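Local coordinates for protein NAD-dependent aldehyde dehydrogenase (Sinorhizobium meliloti, PDB 3U4J) that probably oxidises aldehydes with NAD or NADP as electron acceptor and binds calcium, at residues A[17-23]-A[50-56]; A[42-46]-A[344-348]; A[108-113]-A[199-203]. All blocks are in the same frame, centred on the assembly; numbering follows the deposited sequence.

How the contacts relate
From the N terminus, residues 17-23 come first, in the loop before strand 25-27, and contact 1 closes a short loop by laying them along strand 51-56. Contact 2 starts inside that loop, at the end of strand 39-43, and runs on to the loop before helix 349-364, so contacts 1 and 2 cross. Contact 3, between helix 102-113 and the start of helix 202-214, opens after contact 1 has closed and is nested within the long loop of contact 2. The three meet in space: Arg42 bonds to strand 51-56 and to Glu112, while Trp55 and Tyr23 pack against residues of contact 3.

Contact 1. Residues A[17-23]-A[50-56]. With CA (calcium ion), chain E.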
loop_
_atom_site.group_PDB
_atom_site.type_symbol
_atom_site.label_atom_id
_atom_site.label_comp_id
_atom_site.label_asym_id
_atom_site.label_seq_id
_atom_site.Cartn_x
_atom_site.Cartn_y
_atom_site.Cartn_z
ATOM N N LEU A 17 -9.057 49.423 -4.671
ATOM C CA LEU A 17 -10.521 49.495 -4.729
ATOM C C LEU A 17 -11.047 50.117 -6.045
ATOM O O LEU A 17 -12.250 50.109 -6.305
ATOM C CB LEU A 17 -11.079 50.210 -3.500
ATOM C CG LEU A 17 -10.753 49.550 -2.160
ATOM C CD1 LEU A 17 -11.162 50.461 -1.024
ATOM C CD2 LEU A 17 -11.470 48.206 -2.047
ATOM N N ARG A 18 -10.149 50.623 -6.887
ATOM C CA ARG A 18 -10.553 51.125 -8.222
ATOM C C ARG A 18 -10.879 49.980 -9.169
ATOM O O ARG A 18 -11.647 50.148 -10.117
ATOM C CB ARG A 18 -9.429 51.941 -8.874
ATOM C CG ARG A 18 -8.997 53.173 -8.101
ATOM C CD ARG A 18 -7.659 53.627 -8.664
ATOM N NE ARG A 18 -7.157 54.801 -7.968
ATOM C CZ ARG A 18 -6.031 55.421 -8.295
ATOM N NH1 ARG A 18 -5.275 54.971 -9.303
ATOM N NH2 ARG A 18 -5.664 56.491 -7.612
ATOM N N ILE A 19 -10.271 48.820 -8.930
ATOM C CA ILE A 19 -10.342 47.717 -9.886
ATOM C C ILE A 19 -11.762 47.187 -10.057
ATOM O O ILE A 19 -12.389 46.750 -9.102
ATOM C CB ILE A 19 -9.377 46.558 -9.508
ATOM C CG1 ILE A 19 -7.932 47.109 -9.271
ATOM C CG2 ILE A 19 -9.419 45.452 -10.580
ATOM C CD1 ILE A 19 -6.933 46.044 -8.726
ATOM N N LYS A 20 -12.257 47.208 -11.293
ATOM C CA LYS A 20 -13.515 46.529 -11.594
ATOM C C LYS A 20 -13.169 45.253 -12.317
ATOM O O LYS A 20 -12.289 45.257 -13.170
ATOM C CB LYS A 20 -14.441 47.399 -12.456
ATOM C CG LYS A 20 -14.927 48.692 -11.781
ATOM C CD LYS A 20 -15.896 48.416 -10.625
ATOM C CE LYS A 20 -16.835 49.615 -10.352
ATOM N NZ LYS A 20 -17.997 49.754 -11.301
ATOM N N SER A 21 -13.842 44.159 -11.978
ATOM C CA SER A 21 -13.548 42.873 -12.581
ATOM C C SER A 21 -14.799 42.177 -13.107
ATOM O O SER A 21 -15.718 41.874 -12.348
ATOM C CB SER A 21 -12.818 41.977 -11.578
ATOM O OG SER A 21 -11.523 42.452 -11.346
ATOM N N ARG A 22 -14.834 41.921 -14.409
ATOM C CA ARG A 22 -15.970 41.223 -15.029
ATOM C C ARG A 22 -15.441 39.882 -15.503
ATOM O O ARG A 22 -14.466 39.834 -16.254
ATOM C CB ARG A 22 -16.575 42.016 -16.205
ATOM C CG ARG A 22 -17.762 41.295 -16.958
ATOM C CD ARG A 22 -17.462 41.149 -18.475
ATOM N NE ARG A 22 -18.508 40.465 -19.258
ATOM C CZ ARG A 22 -18.353 40.031 -20.514
ATOM N NH1 ARG A 22 -17.191 40.180 -21.154
ATOM N NH2 ARG A 22 -19.358 39.438 -21.139
ATOM N N TYR A 23 -16.054 38.799 -15.032
ATOM C CA TYR A 23 -15.579 37.455 -15.353
ATOM C C TYR A 23 -16.590 36.703 -16.182
ATOM O O TYR A 23 -17.784 36.993 -16.121
ATOM C CB TYR A 23 -15.364 36.626 -14.087
ATOM C CG TYR A 23 -14.372 37.187 -13.094
ATOM C CD1 TYR A 23 -13.040 36.762 -13.087
ATOM C CD2 TYR A 23 -14.790 38.100 -12.130
ATOM C CE1 TYR A 23 -12.120 37.282 -12.150
ATOM C CE2 TYR A 23 -13.898 38.615 -11.190
ATOM C CZ TYR A 23 -12.561 38.198 -11.219
ATOM O OH TYR A 23 -11.710 38.718 -10.302
ATOM N N GLU A 50 -18.267 48.983 -2.549
ATOM C CA GLU A 50 -17.284 48.719 -3.609
ATOM C C GLU A 50 -17.636 47.433 -4.353
ATOM O O GLU A 50 -17.670 46.359 -3.764
ATOM C CB GLU A 50 -15.855 48.625 -3.045
ATOM C CG GLU A 50 -15.352 49.898 -2.321
ATOM C CD GLU A 50 -14.940 51.045 -3.257
ATOM O OE1 GLU A 50 -14.663 52.149 -2.725
ATOM O OE2 GLU A 50 -14.861 50.865 -4.496
ATOM N N VAL A 51 -17.887 47.547 -5.652
ATOM C CA VAL A 51 -18.252 46.383 -6.458
ATOM C C VAL A 51 -16.945 45.795 -7.008
ATOM O O VAL A 51 -16.249 46.447 -7.796
ATOM C CB VAL A 51 -19.226 46.762 -7.605
ATOM C CG1 VAL A 51 -19.567 45.547 -8.436
ATOM C CG2 VAL A 51 -20.528 47.435 -7.032
ATOM N N VAL A 52 -16.622 44.576 -6.576
ATOM C CA VAL A 52 -15.293 43.996 -6.853
ATOM C C VAL A 52 -15.299 42.841 -7.826
ATOM O O VAL A 52 -14.232 42.420 -8.286
ATOM C CB VAL A 52 -14.559 43.562 -5.533
ATOM C CG1 VAL A 52 -14.235 44.775 -4.705
ATOM C CG2 VAL A 52 -15.411 42.557 -4.731
ATOM N N GLY A 53 -16.473 42.303 -8.131
ATOM C CA GLY A 53 -16.566 41.296 -9.165
ATOM C C GLY A 53 -17.967 41.153 -9.723
ATOM O O GLY A 53 -18.949 41.432 -9.035
ATOM N N THR A 54 -18.053 40.716 -10.971
ATOM C CA THR A 54 -19.322 40.263 -11.538
ATOM C C THR A 54 -19.124 39.095 -12.471
ATOM O O THR A 54 -18.127 39.014 -13.189
ATOM C CB THR A 54 -20.241 41.413 -12.173
ATOM O OG1 THR A 54 -20.619 41.124 -13.534
ATOM C CG2 THR A 54 -19.718 42.812 -11.982
ATOM N N TRP A 55 -20.059 38.155 -12.399
ATOM C CA TRP A 55 -19.983 36.935 -13.172
ATOM C C TRP A 55 -21.385 36.534 -13.586
ATOM O O TRP A 55 -22.360 37.033 -13.003
ATOM C CB TRP A 55 -19.325 35.791 -12.348
ATOM C CG TRP A 55 -19.597 35.892 -10.893
ATOM C CD1 TRP A 55 -20.736 35.523 -10.249
ATOM C CD2 TRP A 55 -18.734 36.439 -9.903
ATOM N NE1 TRP A 55 -20.644 35.801 -8.924
ATOM C CE2 TRP A 55 -19.414 36.355 -8.674
ATOM C CE3 TRP A 55 -17.448 36.991 -9.934
ATOM C CZ2 TRP A 55 -18.860 36.796 -7.480
ATOM C CZ3 TRP A 55 -16.878 37.419 -8.734
ATOM C CH2 TRP A 55 -17.586 37.320 -7.527
ATOM N N PRO A 56 -21.502 35.589 -14.534
ATOM C CA PRO A 56 -22.821 35.252 -15.028
ATOM C C PRO A 56 -23.707 34.622 -13.970
ATOM O O PRO A 56 -23.215 34.012 -12.985
ATOM C CB PRO A 56 -22.539 34.234 -16.141
ATOM C CG PRO A 56 -21.183 34.600 -16.635
ATOM C CD PRO A 56 -20.446 34.954 -15.345
HETATM CA CA CA E . -14.551 50.616 -6.768
HETATM O O HOH W 1 -14.020 51.077 -9.109
HETATM O O HOH W 2 -14.143 48.215 -7.056
HETATM O O HOH W 3 -12.110 43.940 -8.683
HETATM O O HOH W 4 -15.939 44.765 -10.107
HETATM O O HOH W 5 -12.826 40.056 -8.165
HETATM O O HOH W 6 -13.555 52.882 -6.723
#
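Tyr23 and Trp55 head in the same direction next to each other, with ring planes inclined at 47° in an oblique aromatic pair. The nearest atoms are Tyr23 CD2 and Trp55 CE3, 3.6 Å apart, and CD2 sits at the indole edge, close to its plane. Trp55 reaches this place with CG wedged between its backbone N and carbonyl carbon (chi1 32°), and its NE1 is bonded outside the pair to Glu198 O. Next to this pair the backbones are joined by two bonds: Thr54 N gives to Ser21 O at 2.9 Å, and Tyr23 N to Thr54 O at 2.8 Å, the latter almost straight at 171°. Residues 17-23 thus run parallel to strand 51-56 and touch it through a single bridge, Arg22 with Thr54, on the flank of a two-stranded antiparallel hairpin with strand 39-43. Val52 and Gly53 both face Arg42 of that partner strand, a classic beta bulge. Upstream of the bridge the chains part, and water spans the gap: one molecule donates to both Ile19 O and Val51 O, another to Ile19 O and Val52 O while accepting from Ser21 OG, and a third accepts from Tyr23 OH and donates to Val52 O. At the far end Glu50 is bent at chi2, which turns its carboxylate toward Leu17. Glu50 OE2 binds the calcium ion at 2.3 Å and Leu17 O binds it at 2.4 Å; the calcium draws these two oxygens to 3.3 Å of each other. Three waters are also bound to the metal, one of them the molecule that links Ile19 O and Val51 O.

Contact 2. Residues A[42-46]-A[344-348]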
loop_
_atom_site.group_PDB
_atom_site.type_symbol
_atom_site.label_atom_id
_atom_site.label_comp_id
_atom_site.label_asym_id
_atom_site.label_seq_id
_atom_site.Cartn_x
_atom_site.Cartn_y
_atom_site.Cartn_z
ATOM N N ARG A 42 -20.618 41.155 -6.900
ATOM C CA ARG A 42 -20.101 40.977 -5.547
ATOM C C ARG A 42 -19.597 42.320 -5.010
ATOM O O ARG A 42 -18.694 42.923 -5.580
ATOM C CB ARG A 42 -18.929 39.955 -5.517
ATOM C CG ARG A 42 -18.262 39.833 -4.161
ATOM C CD ARG A 42 -19.277 39.499 -3.075
ATOM N NE ARG A 42 -18.631 38.993 -1.859
ATOM C CZ ARG A 42 -19.224 38.902 -0.667
ATOM N NH1 ARG A 42 -20.483 39.311 -0.514
ATOM N NH2 ARG A 42 -18.543 38.425 0.380
ATOM N N VAL A 43 -20.168 42.761 -3.901
ATOM C CA VAL A 43 -19.707 43.942 -3.199
ATOM C C VAL A 43 -18.702 43.458 -2.173
ATOM O O VAL A 43 -18.939 42.446 -1.506
ATOM C CB VAL A 43 -20.897 44.699 -2.505
ATOM C CG1 VAL A 43 -20.407 45.764 -1.518
ATOM C CG2 VAL A 43 -21.811 45.379 -3.571
ATOM N N SER A 44 -17.576 44.158 -2.045
ATOM C CA SER A 44 -16.560 43.769 -1.070
ATOM C C SER A 44 -17.156 43.815 0.322
ATOM O O SER A 44 -17.766 44.826 0.701
ATOM C CB SER A 44 -15.359 44.681 -1.126
ATOM O OG SER A 44 -14.594 44.581 0.087
ATOM N N PRO A 45 -17.004 42.726 1.094
ATOM C CA PRO A 45 -17.629 42.783 2.423
ATOM C C PRO A 45 -16.812 43.648 3.375
ATOM O O PRO A 45 -17.337 44.110 4.383
ATOM C CB PRO A 45 -17.633 41.313 2.870
ATOM C CG PRO A 45 -16.496 40.690 2.140
ATOM C CD PRO A 45 -16.379 41.417 0.824
ATOM N N GLY A 46 -15.540 43.875 3.051
ATOM C CA GLY A 46 -14.676 44.698 3.883
ATOM C C GLY A 46 -14.853 46.199 3.661
ATOM O O GLY A 46 -14.449 47.000 4.511
ATOM N N GLY A 344 -10.420 39.335 9.191
ATOM C CA GLY A 344 -11.131 40.195 8.240
ATOM C C GLY A 344 -12.634 40.289 8.443
ATOM O O GLY A 344 -13.119 40.372 9.578
ATOM N N ALA A 345 -13.369 40.295 7.336
ATOM C CA ALA A 345 -14.774 40.693 7.355
ATOM C C ALA A 345 -15.688 39.482 7.410
ATOM O O ALA A 345 -15.270 38.372 7.045
ATOM C CB ALA A 345 -15.090 41.562 6.091
HETATM N N MSE A 346 -16.926 39.693 7.860
HETATM C CA MSE A 346 -18.002 38.717 7.691
HETATM C C MSE A 346 -18.382 38.693 6.203
HETATM O O MSE A 346 -18.376 39.743 5.544
HETATM C CB MSE A 346 -19.260 39.117 8.495
HETATM C CG MSE A 346 -19.147 39.115 10.018
HETATM SE SE MSE A 346 -18.895 37.291 10.768
HETATM C CE MSE A 346 -16.972 37.287 10.627
ATOM N N ILE A 347 -18.751 37.521 5.688
ATOM C CA ILE A 347 -19.010 37.368 4.249
ATOM C C ILE A 347 -20.213 38.210 3.735
ATOM O O ILE A 347 -20.195 38.703 2.591
ATOM C CB ILE A 347 -19.200 35.884 3.869
ATOM C CG1 ILE A 347 -19.017 35.681 2.356
ATOM C CG2 ILE A 347 -20.568 35.347 4.352
ATOM C CD1 ILE A 347 -17.577 35.787 1.878
ATOM N N SER A 348 -21.243 38.372 4.575
ATOM C CA SER A 348 -22.445 39.071 4.134
ATOM C C SER A 348 -23.190 39.670 5.323
ATOM O O SER A 348 -22.903 39.338 6.479
ATOM C CB SER A 348 -23.378 38.155 3.337
ATOM O OG SER A 348 -24.017 37.224 4.199
#
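Arg42 lies roughly perpendicular to Ile347 where the hairpin strand 39-43 of this aldehyde dehydrogenase fold meets the loop leading into helix 349-364. From CB, which packs on Trp55 of the neighbouring strand, the arginine chain sets out with CG opposite the backbone N (chi1 174°), and a bend at chi2 steers the remainder toward residues 344-348. NE comes next and is spoken for by Glu112 O, at the last turn of helix 102-113. Beyond it CZ carries two nitrogens that converge on one acceptor, Ile347 O. The bond from Arg42 NH2 is the firmer, 2.8 Å to Ile347 O and 158° at the hydrogen; it meets a lone pair of the oxygen in the carbonyl plane, and the oxygen is itself only 5° out of the guanidinium plane. NH1 adds a weak bond to the same oxygen. With bonds at NE and at both terminal nitrogens, the flat group is restrained in its rotation. Arg42 NH2 also abuts the isoleucine side chain, its closest carbon being Ile347 CD1 at 3.2 Å. Further along, Pro45 faces the same loop: Pro45 CB lies 3.2 Å from Met346 O. On the Ala345 side, Pro45 CB is 4.1 Å from Ala345 CB. The deposited Met346 is selenomethionine, and its tip leads away to helix 349-364. At the end of the loop Ser348 takes the N-cap position of that helix, its OG accepting a bond from His351 N.

Contact 3. Residues A[108-113]-A[199-203]; sequences IESLEV and FTSGT
Ile108 overlaps Thr203 methyl to methyl, its CG2 lying 3.5 Å from Thr203 CG2 as the two side chains run antiparallel alongside one another. One residue on, Glu109 bends at chi2 (-67°) and lies roughly perpendicular to Thr203. Thr203 OG1 donates to Glu109 OE2 at 2.7 Å, arriving from above the carboxylate, 68° out of its plane. The other oxygen, OE1, accepts from Phe175 N at helix 174-187, so the two ends of the carboxylate serve different helices. Glu112, a turn further along helix 102-113, extends straight beyond CG (chi2 -176°) to the beginning of helix 202-214. There Glu112 OE1 accepts from Gly202 N at 2.9 Å, using its syn lone pair, and Glu112 OE2 stands 3.3 Å from Gly202 CA. Gly202, with no side chain, lies close against both the Glu112 carboxylate and Ile108 CG2. A water joins the two acids, donating to Glu109 OE2 and to Glu112 OE1 and accepting from Thr203 N. Toward the end of the helix, Val113 CG2 and Thr200 CG2 are tightly packed at 3.5 Å. The contact thus ties helix 102-113 to the N-terminal end of helix 202-214 within what is probably the nucleotide-binding part, as in relatives. Glu112 takes the Gly202 amide, Glu109 takes the Thr203 hydroxyl, and the water links the Thr203 amide to both acids, near the N-terminal end of a helix whose dipole would probably favour their negative charge.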
loop_
_atom_site.group_PDB
_atom_site.type_symbol
_atom_site.label_atom_id
_atom_site.label_comp_id
_atom_site.label_asym_id
_atom_site.label_seq_id
_atom_site.Cartn_x
_atom_site.Cartn_y
_atom_site.Cartn_z
ATOM N N ILE A 108 -7.760 39.156 -5.437
ATOM C CA ILE A 108 -9.129 38.727 -5.758
ATOM C C ILE A 108 -9.788 38.098 -4.504
ATOM O O ILE A 108 -10.868 38.522 -4.096
ATOM C CB ILE A 108 -9.158 37.758 -6.964
ATOM C CG1 ILE A 108 -8.621 38.443 -8.216
ATOM C CG2 ILE A 108 -10.619 37.236 -7.266
ATOM C CD1 ILE A 108 -8.589 37.474 -9.425
ATOM N N GLU A 109 -9.106 37.125 -3.880
ATOM C CA GLU A 109 -9.665 36.390 -2.746
ATOM C C GLU A 109 -9.968 37.360 -1.629
ATOM O O GLU A 109 -11.002 37.260 -0.989
ATOM C CB GLU A 109 -8.684 35.346 -2.166
ATOM C CG GLU A 109 -8.602 33.998 -2.842
ATOM C CD GLU A 109 -9.843 33.112 -2.734
ATOM O OE1 GLU A 109 -9.840 32.114 -1.956
ATOM O OE2 GLU A 109 -10.791 33.394 -3.480
ATOM N N SER A 110 -9.039 38.277 -1.382
ATOM C CA SER A 110 -9.183 39.254 -0.297
ATOM C C SER A 110 -10.421 40.133 -0.506
ATOM O O SER A 110 -11.261 40.316 0.404
ATOM C CB SER A 110 -7.925 40.128 -0.210
ATOM O OG SER A 110 -8.027 41.044 0.855
ATOM N N LEU A 111 -10.523 40.682 -1.712
ATOM C CA LEU A 111 -11.631 41.568 -2.045
ATOM C C LEU A 111 -12.996 40.869 -2.003
ATOM O O LEU A 111 -13.967 41.438 -1.517
ATOM C CB LEU A 111 -11.391 42.181 -3.425
ATOM C CG LEU A 111 -10.302 43.261 -3.519
ATOM C CD1 LEU A 111 -10.055 43.653 -5.013
ATOM C CD2 LEU A 111 -10.694 44.453 -2.683
ATOM N N GLU A 112 -13.077 39.649 -2.544
ATOM C CA GLU A 112 -14.356 38.966 -2.660
ATOM C C GLU A 112 -14.756 38.291 -1.360
ATOM O O GLU A 112 -15.936 38.253 -1.026
ATOM C CB GLU A 112 -14.352 37.932 -3.799
ATOM C CG GLU A 112 -14.084 38.542 -5.163
ATOM C CD GLU A 112 -14.168 37.550 -6.311
ATOM O OE1 GLU A 112 -14.446 36.347 -6.090
ATOM O OE2 GLU A 112 -13.956 37.989 -7.461
ATOM N N VAL A 113 -13.783 37.740 -0.644
ATOM C CA VAL A 113 -14.089 36.992 0.563
ATOM C C VAL A 113 -14.048 37.896 1.817
ATOM O O VAL A 113 -14.715 37.593 2.777
ATOM C CB VAL A 113 -13.129 35.757 0.762
ATOM C CG1 VAL A 113 -13.402 35.032 2.088
ATOM C CG2 VAL A 113 -13.211 34.792 -0.414
ATOM N N PHE A 199 -21.002 34.418 -4.082
ATOM C CA PHE A 199 -20.196 35.511 -3.517
ATOM C C PHE A 199 -18.732 35.589 -3.972
ATOM O O PHE A 199 -18.108 36.636 -3.812
ATOM C CB PHE A 199 -20.162 35.459 -1.976
ATOM C CG PHE A 199 -21.521 35.514 -1.332
ATOM C CD1 PHE A 199 -22.411 36.546 -1.637
ATOM C CD2 PHE A 199 -21.908 34.543 -0.434
ATOM C CE1 PHE A 199 -23.679 36.614 -1.033
ATOM C CE2 PHE A 199 -23.172 34.590 0.181
ATOM C CZ PHE A 199 -24.061 35.627 -0.126
ATOM N N THR A 200 -18.173 34.492 -4.467
ATOM C CA THR A 200 -16.701 34.373 -4.535
ATOM C C THR A 200 -16.261 33.544 -5.739
ATOM O O THR A 200 -15.634 32.495 -5.601
ATOM C CB THR A 200 -16.108 33.747 -3.258
ATOM O OG1 THR A 200 -16.776 32.514 -2.980
ATOM C CG2 THR A 200 -16.284 34.670 -2.034
ATOM N N SER A 201 -16.595 34.009 -6.927
ATOM C CA SER A 201 -16.321 33.211 -8.102
ATOM C C SER A 201 -15.029 33.574 -8.825
ATOM O O SER A 201 -14.597 32.843 -9.689
ATOM C CB SER A 201 -17.518 33.282 -9.053
ATOM O OG SER A 201 -18.643 32.675 -8.441
ATOM N N GLY A 202 -14.415 34.688 -8.459
ATOM C CA GLY A 202 -13.308 35.241 -9.229
ATOM C C GLY A 202 -12.088 34.338 -9.262
ATOM O O GLY A 202 -11.567 34.031 -10.342
ATOM N N THR A 203 -11.614 33.884 -8.100
ATOM C CA THR A 203 -10.412 33.013 -8.160
ATOM C C THR A 203 -10.666 31.660 -8.839
ATOM O O THR A 203 -9.744 31.098 -9.446
ATOM C CB THR A 203 -9.680 32.832 -6.797
ATOM O OG1 THR A 203 -10.557 32.215 -5.874
ATOM C CG2 THR A 203 -9.213 34.152 -6.270
HETATM O O HOH W 7 -12.646 34.525 -5.351
#